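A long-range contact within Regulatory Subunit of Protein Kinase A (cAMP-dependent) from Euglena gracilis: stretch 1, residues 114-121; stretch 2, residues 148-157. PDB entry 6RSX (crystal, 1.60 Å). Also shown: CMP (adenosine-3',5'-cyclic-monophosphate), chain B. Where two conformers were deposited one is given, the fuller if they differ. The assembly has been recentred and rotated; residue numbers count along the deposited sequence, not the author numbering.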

ATOM      1  N   GLY A 114      -5.937  12.585  -3.647  1.00 27.76           N
ATOM      2  CA  GLY A 114      -6.513  13.351  -4.744  1.00 28.31           C
ATOM      3  C   GLY A 114      -6.440  12.649  -6.084  1.00 28.97           C
ATOM      4  O   GLY A 114      -6.687  13.278  -7.113  1.00 32.29           O
ATOM      5  N   GLU A 115      -6.169  11.354  -6.092  1.00 29.92           N
ATOM      6  CA  GLU A 115      -6.014  10.661  -7.361  1.00 30.56           C
ATOM      7  C   GLU A 115      -7.362  10.286  -7.990  1.00 31.00           C
ATOM      8  O   GLU A 115      -7.438  10.189  -9.221  1.00 34.80           O
ATOM      9  N   LEU A 116      -8.409  10.064  -7.179  1.00 29.36           N
ATOM     10  CA  LEU A 116      -9.640   9.477  -7.711  1.00 30.59           C
ATOM     11  C   LEU A 116     -10.276  10.414  -8.733  1.00 31.67           C
ATOM     12  O   LEU A 116     -10.664   9.986  -9.829  1.00 31.84           O
ATOM     13  N   ALA A 117     -10.364  11.704  -8.389  1.00 28.66           N
ATOM     14  CA  ALA A 117     -10.996  12.666  -9.326  1.00 29.79           C
ATOM     15  C   ALA A 117     -10.222  12.747 -10.636  1.00 36.17           C
ATOM     16  O   ALA A 117     -10.811  12.912 -11.725  1.00 34.06           O
ATOM     17  N   LEU A 118      -8.891  12.677 -10.557  1.00 33.99           N
ATOM     18  CA  LEU A 118      -8.066  12.764 -11.752  1.00 35.32           C
ATOM     19  C   LEU A 118      -8.123  11.474 -12.570  1.00 39.42           C
ATOM     20  O   LEU A 118      -7.999  11.527 -13.797  1.00 41.17           O
ATOM     21  N   MET A 119      -8.328  10.329 -11.919  0.57 36.14           N
ATOM     22  CA  MET A 119      -8.408   9.078 -12.664  0.57 35.12           C
ATOM     23  C   MET A 119      -9.776   8.886 -13.298  0.57 40.15           C
ATOM     24  O   MET A 119      -9.875   8.634 -14.503  0.57 38.28           O
ATOM     25  N   TYR A 120     -10.838   8.998 -12.503  1.00 36.27           N
ATOM     26  CA  TYR A 120     -12.164   8.574 -12.899  1.00 37.47           C
ATOM     27  C   TYR A 120     -13.060   9.732 -13.325  1.00 41.32           C
ATOM     28  O   TYR A 120     -14.211   9.489 -13.676  1.00 44.25           O
ATOM     29  N   GLY A 121     -12.581  10.969 -13.263  1.00 39.25           N
ATOM     30  CA  GLY A 121     -13.423  12.100 -13.607  1.00 42.08           C
ATOM     31  C   GLY A 121     -14.584  12.374 -12.668  1.00 42.20           C
ATOM     32  O   GLY A 121     -15.511  13.111 -13.037  1.00 40.88           O
ATOM     33  N   LEU A 148       0.817   8.750 -14.245  1.00 41.09           N
ATOM     34  CA  LEU A 148       0.276   7.877 -13.206  1.00 39.81           C
ATOM     35  C   LEU A 148      -1.066   7.239 -13.539  1.00 40.96           C
ATOM     36  O   LEU A 148      -1.364   6.171 -12.998  1.00 40.65           O
ATOM     37  N   LEU A 149      -1.878   7.840 -14.424  1.00 40.33           N
ATOM     38  CA  LEU A 149      -3.281   7.433 -14.509  1.00 38.07           C
ATOM     39  C   LEU A 149      -3.429   5.992 -15.003  1.00 43.55           C
ATOM     40  O   LEU A 149      -4.161   5.190 -14.403  1.00 40.88           O
ATOM     41  N   THR A 150      -2.730   5.640 -16.088  0.63 43.62           N
ATOM     42  CA  THR A 150      -2.983   4.368 -16.762  0.63 42.95           C
ATOM     43  C   THR A 150      -2.635   3.187 -15.868  0.63 43.40           C
ATOM     44  O   THR A 150      -3.467   2.311 -15.613  0.63 42.58           O
ATOM     45  N   GLN A 151      -1.395   3.136 -15.392  1.00 41.66           N
ATOM     46  CA  GLN A 151      -0.982   1.968 -14.619  1.00 44.12           C
ATOM     47  C   GLN A 151      -1.661   1.924 -13.256  1.00 41.39           C
ATOM     48  O   GLN A 151      -1.871   0.832 -12.717  1.00 41.08           O
ATOM     49  N   THR A 152      -2.036   3.081 -12.685  1.00 37.98           N
ATOM     50  CA  THR A 152      -2.723   3.030 -11.390  1.00 38.36           C
ATOM     51  C   THR A 152      -4.122   2.450 -11.550  1.00 35.89           C
ATOM     52  O   THR A 152      -4.543   1.585 -10.763  1.00 37.85           O
ATOM     53  N   MET A 153      -4.862   2.923 -12.569  1.00 34.85           N
ATOM     54  CA  MET A 153      -6.200   2.405 -12.821  1.00 36.49           C
ATOM     55  C   MET A 153      -6.157   0.909 -13.131  1.00 37.20           C
ATOM     56  O   MET A 153      -6.966   0.136 -12.608  1.00 38.68           O
ATOM     57  N   ARG A 154      -5.204   0.483 -13.961  1.00 37.95           N
ATOM     58  CA  ARG A 154      -5.129  -0.927 -14.339  1.00 44.74           C
ATOM     59  C   ARG A 154      -4.899  -1.829 -13.127  1.00 43.18           C
ATOM     60  O   ARG A 154      -5.581  -2.845 -12.953  1.00 41.19           O
ATOM     61  N   LYS A 155      -3.925  -1.473 -12.287  1.00 41.46           N
ATOM     62  CA  LYS A 155      -3.583  -2.299 -11.131  1.00 42.37           C
ATOM     63  C   LYS A 155      -4.776  -2.441 -10.190  1.00 43.80           C
ATOM     64  O   LYS A 155      -5.060  -3.536  -9.674  1.00 42.90           O
ATOM     65  N   ARG A 156      -5.506  -1.342  -9.958  1.00 36.46           N
ATOM     66  CA  ARG A 156      -6.638  -1.433  -9.049  1.00 35.71           C
ATOM     67  C   ARG A 156      -7.728  -2.316  -9.634  1.00 40.09           C
ATOM     68  O   ARG A 156      -8.336  -3.129  -8.915  1.00 38.71           O
ATOM     69  N   ARG A 157      -7.991  -2.168 -10.934  0.58 42.12           N
ATOM     70  CA  ARG A 157      -8.972  -3.010 -11.609  0.58 44.09           C
ATOM     71  C   ARG A 157      -8.563  -4.473 -11.552  0.58 44.15           C
ATOM     72  O   ARG A 157      -9.375  -5.350 -11.240  0.58 45.49           O
TER

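The strongest link between the two stretches is a buried salt bridge between Glu115 of stretch 1 and Arg156, on the long helix of stretch 2. Both CA-to-CB bonds point toward the opposing stretch, so the two charges meet in the space between the helices. Arg156 NH1 and NH2 each donate a hydrogen bond to Glu115 OE2, both 3.0 Å long, so that a single carboxylate oxygen lies between the two terminal nitrogens, near the plane of the guanidinium. Arginine suits this place because its long chain spans the gap between the backbones: chi1 is m at -70°, and chi2 and chi3 are both t, leaving the chain nearly extended. The two charges compensate each other where solvent has little access.

The other carboxylate oxygen of Glu115 serves the nucleotide. CMP O2' donates a 2.6 Å hydrogen bond to Glu115 OE1, and the same ribose hydroxyl accepts one from Gly114 N at 2.9 Å. The bent glutamate side chain, with chi1 p and chi2 m, thus joins ligand to helix partner, as befits a cAMP-binding regulatory subunit. The backbone of stretch 1 contributes further: Ala117 N donates to CMP O1P at 2.9 Å, while Leu116 N makes a weak 3.4 Å bond to CMP O3'. Gly114 has a phi of 104°, and a side chain there would be jammed against the preceding carbonyl oxygen.

Around the salt bridge, Arg156 fits as a knob among Glu115, Leu116, Met119 and Tyr120. Leu116 has its CB directed away, yet its m,t rotamer returns the end of the chain, bringing CD2 within 3.5 Å of Arg156 NH1 at the guanidinium edge. Met119 gives the largest buried area of the contact. Its CB points sideways, and the m, t, p rotamer carries CE inward to lie 3.8 Å from Thr152 CG2, 4.1 Å from Met153 CB and 4.1 Å from Arg156 CD. An unbranched, flexible methionine is well matched to a pocket lined by such different neighbours.

Leu149 packs at the point where the backbones come nearest, the CA atoms of Met119 and Leu149 being 5.7 Å apart. With both chi angles t, it places CD1 3.4 Å from Leu118 O and 3.8 Å from Met119 CA. One turn on, Thr152 faces inward with chi1 m: its methyl meets Met119, while OG1 satisfies its polarity by donating to Leu148 O at 2.7 Å.

Farther out, Met153 adopts t, t, m and lies against Tyr120, with Met153 CG 3.9 Å from Tyr120 CE1 and Met153 SD 5.2 Å from the Tyr120 ring centroid in an oblique sulfur-aromatic contact. Met153 CE also reaches to 3.6 Å from Met119 O. Tyrosine offers an apolar ring for this packing and a hydroxyl for solvent: water 1 lies 2.7 Å from Tyr120 OH and donates to Met153 O at 2.8 Å, bridging the stretches.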

ATOM      1  CB  GLU A 115      -5.146   9.398  -7.161  1.00 31.04           C
ATOM      2  CG  GLU A 115      -5.851   8.166  -6.658  1.00 32.13           C
ATOM      3  CD  GLU A 115      -6.058   8.118  -5.142  1.00 32.20           C
ATOM      4  OE1 GLU A 115      -5.698   9.095  -4.435  1.00 32.93           O
ATOM      5  OE2 GLU A 115      -6.619   7.104  -4.683  1.00 34.96           O
ATOM      6  CB  LEU A 116     -10.637   9.213  -6.608  1.00 29.33           C
ATOM      7  CG  LEU A 116     -10.236   8.128  -5.555  1.00 31.25           C
ATOM      8  CD1 LEU A 116     -11.330   8.015  -4.523  1.00 32.53           C
ATOM      9  CD2 LEU A 116      -9.976   6.788  -6.239  1.00 33.07           C
ATOM     10  CB  ALA A 117     -11.072  14.055  -8.670  1.00 32.48           C
ATOM     11  CB  LEU A 118      -6.624  13.120 -11.407  1.00 33.32           C
ATOM     12  CG  LEU A 118      -6.340  14.338 -10.492  1.00 40.80           C
ATOM     13  CD1 LEU A 118      -4.890  14.916 -10.498  1.00 38.46           C
ATOM     14  CD2 LEU A 118      -7.342  15.412 -10.503  1.00 39.73           C
ATOM     15  CB  MET A 119      -8.095   7.894 -11.748  0.57 34.71           C
ATOM     16  CG  MET A 119      -6.708   7.938 -11.196  0.57 38.35           C
ATOM     17  SD  MET A 119      -6.515   6.845  -9.780  0.57 34.66           S
ATOM     18  CE  MET A 119      -6.922   5.228 -10.451  0.57 34.04           C
ATOM     19  CB  TYR A 120     -12.823   7.809 -11.771  1.00 37.34           C
ATOM     20  CG  TYR A 120     -12.006   6.600 -11.334  1.00 42.56           C
ATOM     21  CD1 TYR A 120     -11.959   5.464 -12.128  1.00 42.44           C
ATOM     22  CD2 TYR A 120     -11.245   6.626 -10.165  1.00 41.42           C
ATOM     23  CE1 TYR A 120     -11.192   4.355 -11.755  1.00 41.39           C
ATOM     24  CE2 TYR A 120     -10.470   5.510  -9.780  1.00 42.37           C
ATOM     25  CZ  TYR A 120     -10.459   4.394 -10.589  1.00 43.61           C
ATOM     26  OH  TYR A 120      -9.718   3.299 -10.246  1.00 42.55           O
ATOM     27  CB  LEU A 148       0.142   8.648 -11.877  1.00 41.55           C
ATOM     28  CG  LEU A 148       1.416   8.826 -11.054  1.00 43.39           C
ATOM     29  CD1 LEU A 148       1.182   9.824  -9.918  1.00 49.23           C
ATOM     30  CD2 LEU A 148       1.841   7.453 -10.510  1.00 45.11           C
ATOM     31  CB  LEU A 149      -4.068   8.418 -15.405  1.00 40.71           C
ATOM     32  CG  LEU A 149      -5.568   8.123 -15.508  1.00 41.57           C
ATOM     33  CD1 LEU A 149      -6.375   9.370 -15.863  1.00 49.63           C
ATOM     34  CD2 LEU A 149      -5.758   7.055 -16.564  1.00 46.86           C
ATOM     35  CB  THR A 150      -2.188   4.288 -18.067  0.63 42.43           C
ATOM     36  OG1 THR A 150      -2.588   5.355 -18.931  0.63 50.60           O
ATOM     37  CG2 THR A 150      -2.449   2.957 -18.748  0.63 41.06           C
ATOM     38  CB  GLN A 151       0.542   1.903 -14.497  1.00 47.55           C
ATOM     39  CG  GLN A 151       1.180   2.800 -13.491  1.00 51.36           C
ATOM     40  CD  GLN A 151       1.572   4.156 -14.057  1.00 49.82           C
ATOM     41  OE1 GLN A 151       1.028   4.616 -15.068  1.00 57.65           O
ATOM     42  NE2 GLN A 151       2.519   4.815 -13.394  1.00 46.98           N
ATOM     43  CB  THR A 152      -2.785   4.415 -10.741  1.00 35.68           C
ATOM     44  OG1 THR A 152      -1.471   4.937 -10.625  1.00 37.67           O
ATOM     45  CG2 THR A 152      -3.430   4.342  -9.319  1.00 38.46           C
ATOM     46  CB  MET A 153      -6.854   3.176 -13.975  1.00 38.52           C
ATOM     47  CG  MET A 153      -8.347   2.981 -13.985  1.00 45.83           C
ATOM     48  SD  MET A 153      -9.023   3.892 -15.392  0.60 46.00           S
ATOM     49  CE  MET A 153      -8.215   5.439 -15.093  1.00 40.95           C
ATOM     50  CB  ARG A 154      -4.020  -1.125 -15.367  1.00 45.46           C
ATOM     51  CG  ARG A 154      -3.811  -2.588 -15.713  1.00 51.01           C
ATOM     52  CD  ARG A 154      -3.038  -2.739 -16.992  1.00 56.05           C
ATOM     53  NE  ARG A 154      -1.721  -2.123 -16.906  1.00 59.70           N
ATOM     54  CZ  ARG A 154      -1.325  -1.113 -17.669  1.00 63.24           C
ATOM     55  NH1 ARG A 154      -2.147  -0.616 -18.588  1.00 63.60           N
ATOM     56  NH2 ARG A 154      -0.105  -0.611 -17.516  1.00 69.89           N
ATOM     57  CB  LYS A 155      -2.381  -1.678 -10.419  1.00 38.30           C
ATOM     58  CG  LYS A 155      -1.883  -2.454  -9.171  1.00 36.85           C
ATOM     59  CD  LYS A 155      -0.698  -3.303  -9.505  1.00 42.95           C
ATOM     60  CE  LYS A 155      -0.230  -4.091  -8.252  1.00 33.53           C
ATOM     61  NZ  LYS A 155       0.573  -3.254  -7.285  1.00 39.99           N
ATOM     62  CB  ARG A 156      -7.161  -0.040  -8.720  1.00 37.70           C
ATOM     63  CG  ARG A 156      -6.199   0.762  -7.833  1.00 40.18           C
ATOM     64  CD  ARG A 156      -6.644   2.218  -7.651  1.00 40.89           C
ATOM     65  NE  ARG A 156      -5.744   2.898  -6.713  1.00 38.43           N
ATOM     66  CZ  ARG A 156      -6.022   4.049  -6.102  1.00 41.88           C
ATOM     67  NH1 ARG A 156      -7.182   4.668  -6.339  1.00 38.70           N
ATOM     68  NH2 ARG A 156      -5.144   4.584  -5.255  1.00 41.09           N
ATOM     69  CB  ARG A 157      -9.132  -2.564 -13.064  0.58 46.80           C
ATOM     70  CG  ARG A 157      -9.909  -3.545 -13.932  0.58 44.54           C
ATOM     71  CD  ARG A 157     -10.457  -2.826 -15.155  0.58 51.55           C
ATOM     72  NE  ARG A 157     -11.288  -3.711 -15.963  0.58 59.72           N
ATOM     73  CZ  ARG A 157     -11.010  -4.063 -17.213  0.58 61.10           C
ATOM     74  NH1 ARG A 157     -11.819  -4.886 -17.868  0.58 63.11           N
ATOM     75  NH2 ARG A 157      -9.927  -3.582 -17.813  0.58 63.87           N
TER
HETATM   76  P   CMP B 501     -10.300  12.338  -4.569  1.00 30.07           P
HETATM   77  O1P CMP B 501      -9.725  12.954  -5.889  1.00 30.96           O
HETATM   78  O2P CMP B 501     -11.649  11.759  -4.466  1.00 26.91           O
HETATM   79  O5' CMP B 501     -10.309  13.482  -3.439  1.00 28.73           O
HETATM   80  C5' CMP B 501     -10.360  13.146  -2.053  1.00 31.06           C
HETATM   81  C4' CMP B 501      -9.279  12.135  -1.811  1.00 29.54           C
HETATM   82  O4' CMP B 501      -9.245  11.603  -0.480  1.00 30.66           O
HETATM   83  C3' CMP B 501      -9.422  10.892  -2.650  1.00 30.37           C
HETATM   84  O3' CMP B 501      -9.198  11.153  -4.017  1.00 29.99           O
HETATM   85  C2' CMP B 501      -8.422   9.933  -1.996  1.00 30.34           C
HETATM   86  O2' CMP B 501      -7.133  10.191  -2.529  1.00 31.14           O
HETATM   87  C1' CMP B 501      -8.473  10.404  -0.515  1.00 31.51           C
HETATM   88  N9  CMP B 501      -9.100   9.455   0.398  1.00 31.24           N
HETATM   89  C8  CMP B 501      -8.564   9.044   1.600  1.00 32.51           C
HETATM   90  N7  CMP B 501      -9.428   8.233   2.183  1.00 32.42           N
HETATM   91  C5  CMP B 501     -10.467   8.100   1.346  1.00 34.07           C
HETATM   92  C6  CMP B 501     -11.591   7.336   1.501  1.00 36.45           C
HETATM   93  N6  CMP B 501     -12.014   6.462   2.569  1.00 39.36           N
HETATM   94  N1  CMP B 501     -12.515   7.288   0.568  1.00 34.87           N
HETATM   95  C2  CMP B 501     -12.342   8.067  -0.543  1.00 34.70           C
HETATM   96  N3  CMP B 501     -11.217   8.834  -0.730  1.00 31.25           N
HETATM   97  C4  CMP B 501     -10.282   8.851   0.246  1.00 32.91           C
HETATM   98  O   HOH W   1      -9.524   1.023 -11.772  1.00 44.11           O